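Local coordinates for nitrate regulatory protein (Klebsiella oxytoca, PDB 4AKK) that senses nitrate and nitrite and, in response, binds the nasF operon leader RNA to prevent transcription termination and switch on nitrate assimilation genes, at residues Phe192-Gly195 / Lys196-Ala199; Asp235-Gln238 / Ala239-Pro243; Thr246-Phe249 / Ala250-Gln254; Arg289-Gln292 / Leu293-Val296. All coordinates share one frame; numbering follows the deposited sequence.

Four short contacts, each between neighbouring turns of one helix, illustrate how an all-helical nitrate-sensing domain is packed. Along the chain they come in series: none nests in or crosses another, and none closes a long loop. Interaction 1 lies within helix 180-212, near the centre of the chain. Interaction 2 ends helix 217-240, and interaction 3 ends helix 243-252, which follows directly. Interaction 4 lies within helix 277-312. Aromatic packing joins the first three, Phe192 meeting both Phe237 and Phe249. Interaction 4 packs on interactions 1 and 3 through Leu293 and Val296, and Gln292 NE2 probably bonds to Gln252 O, tying helix 277-312 to the end of helix 243-252.

Interaction 1. Residues Phe192-Gly195 / Lys196-Ala199; sequences FMQG and KELA
Phe192-Gly195 and Lys196-Ala199 are successive turns of helix 180-212, joined by four i to i+4 backbone bonds that run from Lys196 N to Phe192 O (3.0 Å) through to Ala199 N to Gly195 O (2.9 Å). The side-chain contacts are looser. Lys196 CD approaches the Phe192 ring obliquely, 4.3 Å from its CE1. Gln194 leaves the backbone with CG anti to N (chi1 -168°) and then bends at chi2, which carries its OE1 forward along the helix to 3.9 Å from Glu197 CG. This oxygen touches the methylenes of Glu197, while the amide and carboxylate planes are turned 83° apart. Next along the helix, Leu198 CG rests 3.4 Å from Gln194 O, a carbonyl already engaged by Leu198 N. The charged ends reach helix 56-85: Lys196 NZ bonds to Gln74 OE1 and His71 ND1, while Glu197 makes a salt bridge to Arg77 and hydrogen bonds to Gln74 and, in its own helix, Gln201. All eight residues are buried, so these partners satisfy the lysine and glutamate inside the NIT domain. The chemistry implies a polar layer across the helix interface, with Arg77 probably balancing the Glu197 charge and Glu297 a weak, more distant counter-charge for Lys196.

Interaction 2. Residues Asp235-Gln238 / Ala239-Pro243; sequences DSFQ and ALAQP
Phe237 and Ala241 meet where helix 217-240 runs out, and the carbonyl of Phe237 serves two donors there. Ala241 N, 2.9 Å from Phe237 O, lies nearly along the C=O axis, although the N-H...O angle is only 131°. Leu240 N reaches the same oxygen at 3.2 Å from above the carbonyl plane. Leu240 N also makes a weak bond to Ser236 O, so its single N-H is shared between two carbonyls. Just before this the pattern is regular, with Ala239 N giving a straighter bond to Asp235 O at 3.0 Å. Ser236 OG is hydrogen-bonded to Ser191 OG of helix 180-212, and Leu240 CD1 lies 3.8 Å from that Ser236 oxygen. With CG anti to the backbone N (chi1 157°), the Phe237 ring swings along the helix until CE1 sits 3.5 Å from Ala241 CB, an oblique approach. The same ring packs edge-to-face with Phe192 and Phe249. Beyond Ala241, Gln242 takes the N-cap position of helix 243-252, and its backbone N bonds to Gln245 OE1. Bonding of i to i+3 type joining i to i+4 is common in a helix's last turn, here leading by a short link into the next helix of the NIT domain.

Interaction 3. Residues Thr246-Phe249 / Ala250-Gln254; sequences TALF and AEQCQ
Phe249 and Cys253 make the sulfur-aromatic contact of this turn, in the last part of helix 243-252. Cys253 SG lies 4.8 Å from the centroid of the Phe249 ring and 62° off the ring normal, an oblique position. Its nearest ring atom is Phe249 CD1, 3.8 Å from SG, and the CB methylene of Cys253 shares the contact, lying equally close to CD1 and CE1 of the ring. Two torsions bring the groups together: Phe249 CG is anti to its own N, sending the ring toward the C-terminal turn, while Cys253 SG stays beside the backbone N (chi1 -55°), on the ring's side.

Apolar packing adds a second, tighter touch. Leu248 CD1 comes within 3.4 Å of Gln252 CG, the two side chains crossing at a slant, and Gln252 bends at chi2 beyond that methylene.

Among the hydrogen bonds, the backbone follows the i to i+4 pattern to the very end. Gln252 N holds Leu248 O at 2.8 Å, and Cys253 N closes on Phe249 O at 3.0 Å, although Cys253 has already left helical angles. Past the last turn, Gln254 folds back: its NE2 gives a straight bond (170°) to Glu251 O at 2.8 Å, in the plane of the carbonyl and on a lone pair, with Glu251 O also almost in the plane of the Gln254 amide. Gln252 O in turn receives Gln292 NE2 of helix 277-312. Such donors meeting carbonyls left open by the last turn are typical of a helix C-terminus, here docked on helix 277-312 within the NIT fold.

Interaction 4. Residues Arg289-Gln292 / Leu293-Val296; sequences RLEQ and LRGV
Leu290 and Leu293 share one side-chain conformation, CG beside the backbone N (chi1 -69° and -68°) and CD1 extended at chi2, and across the turn the CD2 branch of Leu290 meets the extended CD1 branch of Leu293 at 4.1 Å. The two branches meet at a slant, a loose methyl contact three residues apart on the same face of helix 277-312. Leu293 leans back over the preceding turn, its CG only 3.4 Å from Arg289 O, the carbonyl that also takes Leu293 N at 3.1 Å. The following bonds repeat the pattern: Arg294 N to Leu290 O is the shortest at 2.8 Å, Gly295 N bonds to Glu291 O, and Val296 N to Gln292 O is weak at 3.4 Å.

The charged ends turn to other partners. Glu291 and Arg294 are opposite in charge, yet Glu291 OE1 stays 6.5 Å from Arg294 NE. Glu291 OE2 has a weak hydrogen bond to His71, and Arg294 NH1 forms a salt bridge with Glu297 and a bond to Ser67. Arg289 is held by Glu202, Gln230 and Gln286, bonds that would fix the plane of its guanidinium group.

Among its neighbours, the segment lies between three helices. Leu293 and Val296 pack on Phe192 of helix 180-212 and, from helix 243-252, on Phe249 and Leu248 respectively, with Cys253 just beyond that helix. Arg294 faces helix 56-85, touching Ala68 and His71.

Interaction 1. Residues Phe192-Gly195 / Lys196-Ala199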
loop_
_atom_site.group_PDB
_atom_site.type_symbol
_atom_site.label_atom_id
_atom_site.label_comp_id
_atom_site.label_asym_id
_atom_site.label_seq_id
_atom_site.Cartn_x
_atom_site.Cartn_y
_atom_site.Cartn_z
ATOM N N PHE A 192 -1.651 13.551 -9.633
ATOM C CA PHE A 192 -1.546 14.313 -10.860
ATOM C C PHE A 192 -0.123 14.852 -11.042
ATOM O O PHE A 192 0.443 14.769 -12.130
ATOM C CB PHE A 192 -2.563 15.463 -10.852
ATOM C CG PHE A 192 -2.663 16.189 -12.156
ATOM C CD1 PHE A 192 -1.768 17.200 -12.471
ATOM C CD2 PHE A 192 -3.651 15.856 -13.074
ATOM C CE1 PHE A 192 -1.858 17.871 -13.676
ATOM C CE2 PHE A 192 -3.742 16.524 -14.281
ATOM C CZ PHE A 192 -2.846 17.529 -14.582
ATOM N N MET A 193 0.441 15.417 -9.976
ATOM C CA MET A 193 1.777 15.993 -10.030
ATOM C C MET A 193 2.775 14.913 -10.445
ATOM O O MET A 193 3.710 15.160 -11.213
ATOM C CB MET A 193 2.181 16.576 -8.660
ATOM C CG MET A 193 1.596 17.962 -8.327
ATOM S SD MET A 193 1.902 18.511 -6.615
ATOM C CE MET A 193 3.620 18.950 -6.719
ATOM N N GLN A 194 2.566 13.713 -9.922
ATOM C CA GLN A 194 3.465 12.598 -10.174
ATOM C C GLN A 194 3.346 12.090 -11.616
ATOM O O GLN A 194 4.349 11.792 -12.256
ATOM C CB GLN A 194 3.202 11.468 -9.170
ATOM C CG GLN A 194 4.270 10.392 -9.171
ATOM C CD GLN A 194 5.650 10.932 -8.844
ATOM O OE1 GLN A 194 6.525 11.001 -9.712
ATOM N NE2 GLN A 194 5.850 11.328 -7.592
ATOM N N GLY A 195 2.126 12.006 -12.133
ATOM C CA GLY A 195 1.946 11.634 -13.524
ATOM C C GLY A 195 2.631 12.632 -14.454
ATOM O O GLY A 195 3.221 12.258 -15.473
ATOM N N LYS A 196 2.540 13.908 -14.088
ATOM C CA LYS A 196 3.078 15.013 -14.880
ATOM C C LYS A 196 4.593 14.978 -14.830
ATOM O O LYS A 196 5.258 15.269 -15.822
ATOM C CB LYS A 196 2.555 16.338 -14.316
ATOM C CG LYS A 196 3.088 17.591 -14.961
ATOM C CD LYS A 196 2.285 18.808 -14.474
ATOM C CE LYS A 196 2.908 20.125 -14.917
ATOM N NZ LYS A 196 4.034 20.540 -14.038
ATOM N N GLU A 197 5.145 14.621 -13.673
ATOM C CA GLU A 197 6.596 14.481 -13.560
ATOM C C GLU A 197 7.121 13.376 -14.486
ATOM O O GLU A 197 8.149 13.533 -15.155
ATOM C CB GLU A 197 7.007 14.191 -12.113
ATOM C CG GLU A 197 8.428 13.618 -11.966
ATOM C CD GLU A 197 9.522 14.501 -12.589
ATOM O OE1 GLU A 197 9.206 15.618 -13.064
ATOM O OE2 GLU A 197 10.708 14.079 -12.609
ATOM N N LEU A 198 6.417 12.256 -14.501
ATOM C CA LEU A 198 6.794 11.116 -15.323
ATOM C C LEU A 198 6.599 11.431 -16.798
ATOM O O LEU A 198 7.330 10.915 -17.635
ATOM C CB LEU A 198 5.979 9.878 -14.934
ATOM C CG LEU A 198 6.247 9.303 -13.529
ATOM C CD1 LEU A 198 5.517 7.983 -13.326
ATOM C CD2 LEU A 198 7.727 9.115 -13.262
ATOM N N ALA A 199 5.598 12.256 -17.119
ATOM C CA ALA A 199 5.451 12.750 -18.491
ATOM C C ALA A 199 6.677 13.593 -18.868
ATOM O O ALA A 199 7.201 13.478 -19.969
ATOM C CB ALA A 199 4.163 13.564 -18.648
#

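Interaction 2. Residues Asp235-Gln238 / Ala239-Pro243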
loop_
_atom_site.group_PDB
_atom_site.type_symbol
_atom_site.label_atom_id
_atom_site.label_comp_id
_atom_site.label_asym_id
_atom_site.label_seq_id
_atom_site.Cartn_x
_atom_site.Cartn_y
_atom_site.Cartn_z
ATOM N N ASP A 235 -4.888 7.480 -13.343
ATOM C CA ASP A 235 -6.036 6.698 -12.893
ATOM C C ASP A 235 -6.370 7.044 -11.454
ATOM O O ASP A 235 -7.528 7.215 -11.109
ATOM C CB ASP A 235 -5.797 5.194 -13.020
ATOM C CG ASP A 235 -5.751 4.726 -14.471
ATOM O OD1 ASP A 235 -5.976 5.550 -15.385
ATOM O OD2 ASP A 235 -5.478 3.525 -14.693
ATOM N N SER A 236 -5.354 7.141 -10.609
ATOM C CA SER A 236 -5.579 7.582 -9.245
ATOM C C SER A 236 -6.170 9.004 -9.198
ATOM O O SER A 236 -7.134 9.253 -8.468
ATOM C CB SER A 236 -4.302 7.472 -8.415
ATOM O OG SER A 236 -4.470 8.112 -7.165
ATOM N N PHE A 237 -5.620 9.923 -9.986
ATOM C CA PHE A 237 -6.164 11.288 -10.039
ATOM C C PHE A 237 -7.653 11.291 -10.411
ATOM O O PHE A 237 -8.448 11.995 -9.796
ATOM C CB PHE A 237 -5.384 12.189 -11.011
ATOM C CG PHE A 237 -6.183 13.368 -11.512
ATOM C CD1 PHE A 237 -6.392 14.479 -10.702
ATOM C CD2 PHE A 237 -6.757 13.349 -12.777
ATOM C CE1 PHE A 237 -7.145 15.553 -11.148
ATOM C CE2 PHE A 237 -7.518 14.427 -13.232
ATOM C CZ PHE A 237 -7.710 15.526 -12.420
ATOM N N GLN A 238 -8.020 10.499 -11.415
ATOM C CA GLN A 238 -9.388 10.478 -11.910
ATOM C C GLN A 238 -10.345 9.872 -10.904
ATOM O O GLN A 238 -11.448 10.358 -10.735
ATOM C CB GLN A 238 -9.473 9.732 -13.237
ATOM C CG GLN A 238 -8.685 10.414 -14.346
ATOM C CD GLN A 238 -9.022 9.873 -15.718
ATOM O OE1 GLN A 238 -8.213 9.178 -16.341
ATOM N NE2 GLN A 238 -10.227 10.182 -16.196
ATOM N N ALA A 239 -9.921 8.810 -10.234
ATOM C CA ALA A 239 -10.746 8.218 -9.196
ATOM C C ALA A 239 -11.001 9.188 -8.041
ATOM O O ALA A 239 -12.050 9.139 -7.410
ATOM C CB ALA A 239 -10.120 6.925 -8.682
ATOM N N LEU A 240 -10.060 10.083 -7.769
ATOM C CA LEU A 240 -10.141 10.866 -6.537
ATOM C C LEU A 240 -10.554 12.308 -6.703
ATOM O O LEU A 240 -10.919 12.958 -5.726
ATOM C CB LEU A 240 -8.818 10.829 -5.789
ATOM C CG LEU A 240 -8.480 9.467 -5.194
ATOM C CD1 LEU A 240 -7.062 9.487 -4.675
ATOM C CD2 LEU A 240 -9.479 9.117 -4.088
ATOM N N ALA A 241 -10.492 12.817 -7.926
ATOM C CA ALA A 241 -10.762 14.232 -8.154
ATOM C C ALA A 241 -12.257 14.519 -8.269
ATOM O O ALA A 241 -13.076 13.604 -8.318
ATOM C CB ALA A 241 -10.017 14.734 -9.391
ATOM N N GLN A 242 -12.601 15.801 -8.315
ATOM C CA GLN A 242 -13.994 16.214 -8.427
ATOM C C GLN A 242 -14.416 16.225 -9.890
ATOM O O GLN A 242 -13.587 16.427 -10.777
ATOM C CB GLN A 242 -14.183 17.595 -7.791
ATOM C CG GLN A 242 -13.807 17.628 -6.305
ATOM C CD GLN A 242 -14.703 16.730 -5.457
ATOM O OE1 GLN A 242 -15.930 16.790 -5.563
ATOM N NE2 GLN A 242 -14.094 15.894 -4.614
ATOM N N PRO A 243 -15.715 16.003 -10.151
ATOM C CA PRO A 243 -16.196 15.913 -11.534
ATOM C C PRO A 243 -15.822 17.108 -12.417
ATOM O O PRO A 243 -15.518 16.899 -13.589
ATOM C CB PRO A 243 -17.716 15.795 -11.363
ATOM C CG PRO A 243 -17.859 15.100 -10.040
ATOM C CD PRO A 243 -16.779 15.692 -9.176
#

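Interaction 3. Residues Thr246-Phe249 / Ala250-Gln254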
loop_
_atom_site.group_PDB
_atom_site.type_symbol
_atom_site.label_atom_id
_atom_site.label_comp_id
_atom_site.label_asym_id
_atom_site.label_seq_id
_atom_site.Cartn_x
_atom_site.Cartn_y
_atom_site.Cartn_z
ATOM N N THR A 246 -12.008 16.406 -13.319
ATOM C CA THR A 246 -11.812 15.366 -14.322
ATOM C C THR A 246 -12.351 15.823 -15.678
ATOM O O THR A 246 -11.820 15.459 -16.730
ATOM C CB THR A 246 -12.466 14.036 -13.893
ATOM O OG1 THR A 246 -13.889 14.200 -13.800
ATOM C CG2 THR A 246 -11.923 13.594 -12.537
ATOM N N ALA A 247 -13.402 16.638 -15.646
ATOM C CA ALA A 247 -13.962 17.214 -16.862
ATOM C C ALA A 247 -12.929 18.099 -17.557
ATOM O O ALA A 247 -12.632 17.920 -18.741
ATOM C CB ALA A 247 -15.216 18.016 -16.539
ATOM N N LEU A 248 -12.383 19.054 -16.809
ATOM C CA LEU A 248 -11.378 19.960 -17.354
ATOM C C LEU A 248 -10.200 19.198 -17.951
ATOM O O LEU A 248 -9.668 19.576 -18.995
ATOM C CB LEU A 248 -10.872 20.917 -16.273
ATOM C CG LEU A 248 -9.800 21.873 -16.782
ATOM C CD1 LEU A 248 -10.419 22.849 -17.768
ATOM C CD2 LEU A 248 -9.133 22.610 -15.632
ATOM N N PHE A 249 -9.797 18.129 -17.269
ATOM C CA PHE A 249 -8.690 17.276 -17.688
ATOM C C PHE A 249 -9.016 16.575 -19.002
ATOM O O PHE A 249 -8.185 16.496 -19.901
ATOM C CB PHE A 249 -8.410 16.237 -16.586
ATOM C CG PHE A 249 -7.287 15.278 -16.899
ATOM C CD1 PHE A 249 -5.990 15.738 -17.089
ATOM C CD2 PHE A 249 -7.521 13.910 -16.950
ATOM C CE1 PHE A 249 -4.950 14.853 -17.353
ATOM C CE2 PHE A 249 -6.495 13.018 -17.212
ATOM C CZ PHE A 249 -5.199 13.491 -17.416
ATOM N N ALA A 250 -10.233 16.059 -19.110
ATOM C CA ALA A 250 -10.622 15.294 -20.287
ATOM C C ALA A 250 -10.679 16.193 -21.510
ATOM O O ALA A 250 -10.389 15.762 -22.626
ATOM C CB ALA A 250 -11.964 14.615 -20.057
ATOM N N GLU A 251 -11.051 17.450 -21.285
ATOM C CA GLU A 251 -11.171 18.423 -22.365
ATOM C C GLU A 251 -9.829 19.079 -22.720
ATOM O O GLU A 251 -9.488 19.205 -23.897
ATOM C CB GLU A 251 -12.212 19.489 -22.000
ATOM C CG GLU A 251 -13.591 18.918 -21.641
ATOM C CD GLU A 251 -14.579 19.980 -21.157
ATOM O OE1 GLU A 251 -14.183 20.850 -20.348
ATOM O OE2 GLU A 251 -15.757 19.940 -21.581
ATOM N N GLN A 252 -9.070 19.483 -21.703
ATOM C CA GLN A 252 -7.819 20.224 -21.904
ATOM C C GLN A 252 -6.599 19.358 -22.241
ATOM O O GLN A 252 -5.653 19.833 -22.859
ATOM C CB GLN A 252 -7.493 21.072 -20.670
ATOM C CG GLN A 252 -8.451 22.218 -20.414
ATOM C CD GLN A 252 -8.156 23.427 -21.282
ATOM O OE1 GLN A 252 -7.143 24.108 -21.097
ATOM N NE2 GLN A 252 -9.045 23.705 -22.232
ATOM N N CYS A 253 -6.610 18.098 -21.828
ATOM C CA CYS A 253 -5.408 17.279 -21.937
ATOM C C CYS A 253 -5.623 16.022 -22.757
ATOM O O CYS A 253 -5.178 14.942 -22.377
ATOM C CB CYS A 253 -4.905 16.904 -20.550
ATOM S SG CYS A 253 -4.609 18.318 -19.479
ATOM N N GLN A 254 -6.301 16.176 -23.887
ATOM C CA GLN A 254 -6.592 15.057 -24.773
ATOM C C GLN A 254 -5.325 14.418 -25.335
ATOM O O GLN A 254 -4.284 15.070 -25.460
ATOM C CB GLN A 254 -7.508 15.518 -25.906
ATOM C CG GLN A 254 -8.742 16.258 -25.403
ATOM C CD GLN A 254 -9.628 16.762 -26.527
ATOM O OE1 GLN A 254 -9.783 16.100 -27.555
ATOM N NE2 GLN A 254 -10.213 17.940 -26.337
#

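Interaction 4. Residues Arg289-Gln292 / Leu293-Val296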
loop_
_atom_site.group_PDB
_atom_site.type_symbol
_atom_site.label_atom_id
_atom_site.label_comp_id
_atom_site.label_asym_id
_atom_site.label_seq_id
_atom_site.Cartn_x
_atom_site.Cartn_y
_atom_site.Cartn_z
ATOM N N ARG A 289 2.040 19.598 -24.307
ATOM C CA ARG A 289 1.338 18.644 -23.465
ATOM C C ARG A 289 1.510 18.964 -21.985
ATOM O O ARG A 289 0.554 18.938 -21.231
ATOM C CB ARG A 289 1.852 17.241 -23.757
ATOM C CG ARG A 289 1.165 16.147 -22.986
ATOM C CD ARG A 289 1.955 14.871 -23.130
ATOM N NE ARG A 289 1.408 13.776 -22.335
ATOM C CZ ARG A 289 2.114 12.714 -21.960
ATOM N NH1 ARG A 289 3.399 12.626 -22.297
ATOM N NH2 ARG A 289 1.538 11.744 -21.252
ATOM N N LEU A 290 2.731 19.267 -21.572
ATOM C CA LEU A 290 2.995 19.572 -20.167
ATOM C C LEU A 290 2.396 20.915 -19.734
ATOM O O LEU A 290 1.941 21.058 -18.598
ATOM C CB LEU A 290 4.501 19.540 -19.886
ATOM C CG LEU A 290 5.143 18.143 -19.954
ATOM C CD1 LEU A 290 6.645 18.240 -20.210
ATOM C CD2 LEU A 290 4.868 17.350 -18.683
ATOM N N GLU A 291 2.393 21.899 -20.632
ATOM C CA GLU A 291 1.711 23.163 -20.330
ATOM C C GLU A 291 0.199 22.986 -20.184
ATOM O O GLU A 291 -0.438 23.632 -19.343
ATOM C CB GLU A 291 2.056 24.254 -21.351
ATOM C CG GLU A 291 3.450 24.859 -21.143
ATOM C CD GLU A 291 3.658 25.426 -19.734
ATOM O OE1 GLU A 291 2.800 26.197 -19.237
ATOM O OE2 GLU A 291 4.695 25.109 -19.119
ATOM N N GLN A 292 -0.385 22.095 -20.975
ATOM C CA GLN A 292 -1.799 21.765 -20.777
ATOM C C GLN A 292 -2.025 21.118 -19.407
ATOM O O GLN A 292 -2.979 21.463 -18.704
ATOM C CB GLN A 292 -2.320 20.853 -21.894
ATOM C CG GLN A 292 -2.365 21.523 -23.255
ATOM C CD GLN A 292 -3.261 22.755 -23.258
ATOM O OE1 GLN A 292 -2.784 23.888 -23.337
ATOM N NE2 GLN A 292 -4.566 22.535 -23.145
ATOM N N LEU A 293 -1.150 20.186 -19.023
ATOM C CA LEU A 293 -1.274 19.554 -17.714
ATOM C C LEU A 293 -1.132 20.607 -16.617
ATOM O O LEU A 293 -1.857 20.578 -15.626
ATOM C CB LEU A 293 -0.225 18.455 -17.531
ATOM C CG LEU A 293 -0.369 17.207 -18.407
ATOM C CD1 LEU A 293 0.933 16.420 -18.414
ATOM C CD2 LEU A 293 -1.533 16.325 -17.953
ATOM N N ARG A 294 -0.195 21.533 -16.800
ATOM C CA ARG A 294 0.039 22.593 -15.818
ATOM C C ARG A 294 -1.231 23.421 -15.586
ATOM O O ARG A 294 -1.561 23.757 -14.451
ATOM C CB ARG A 294 1.205 23.496 -16.251
ATOM C CG ARG A 294 1.488 24.660 -15.291
ATOM C CD ARG A 294 1.741 24.170 -13.864
ATOM N NE ARG A 294 1.954 25.263 -12.908
ATOM C CZ ARG A 294 2.031 25.095 -11.590
ATOM N NH1 ARG A 294 1.937 23.878 -11.077
ATOM N NH2 ARG A 294 2.216 26.137 -10.781
ATOM N N GLY A 295 -1.949 23.731 -16.661
ATOM C CA GLY A 295 -3.195 24.479 -16.554
ATOM C C GLY A 295 -4.155 23.804 -15.598
ATOM O O GLY A 295 -4.696 24.431 -14.684
ATOM N N VAL A 296 -4.349 22.505 -15.788
ATOM C CA VAL A 296 -5.217 21.747 -14.911
ATOM C C VAL A 296 -4.680 21.697 -13.480
ATOM O O VAL A 296 -5.439 21.824 -12.519
ATOM C CB VAL A 296 -5.438 20.321 -15.433
ATOM C CG1 VAL A 296 -6.150 19.509 -14.398
ATOM C CG2 VAL A 296 -6.242 20.348 -16.726
#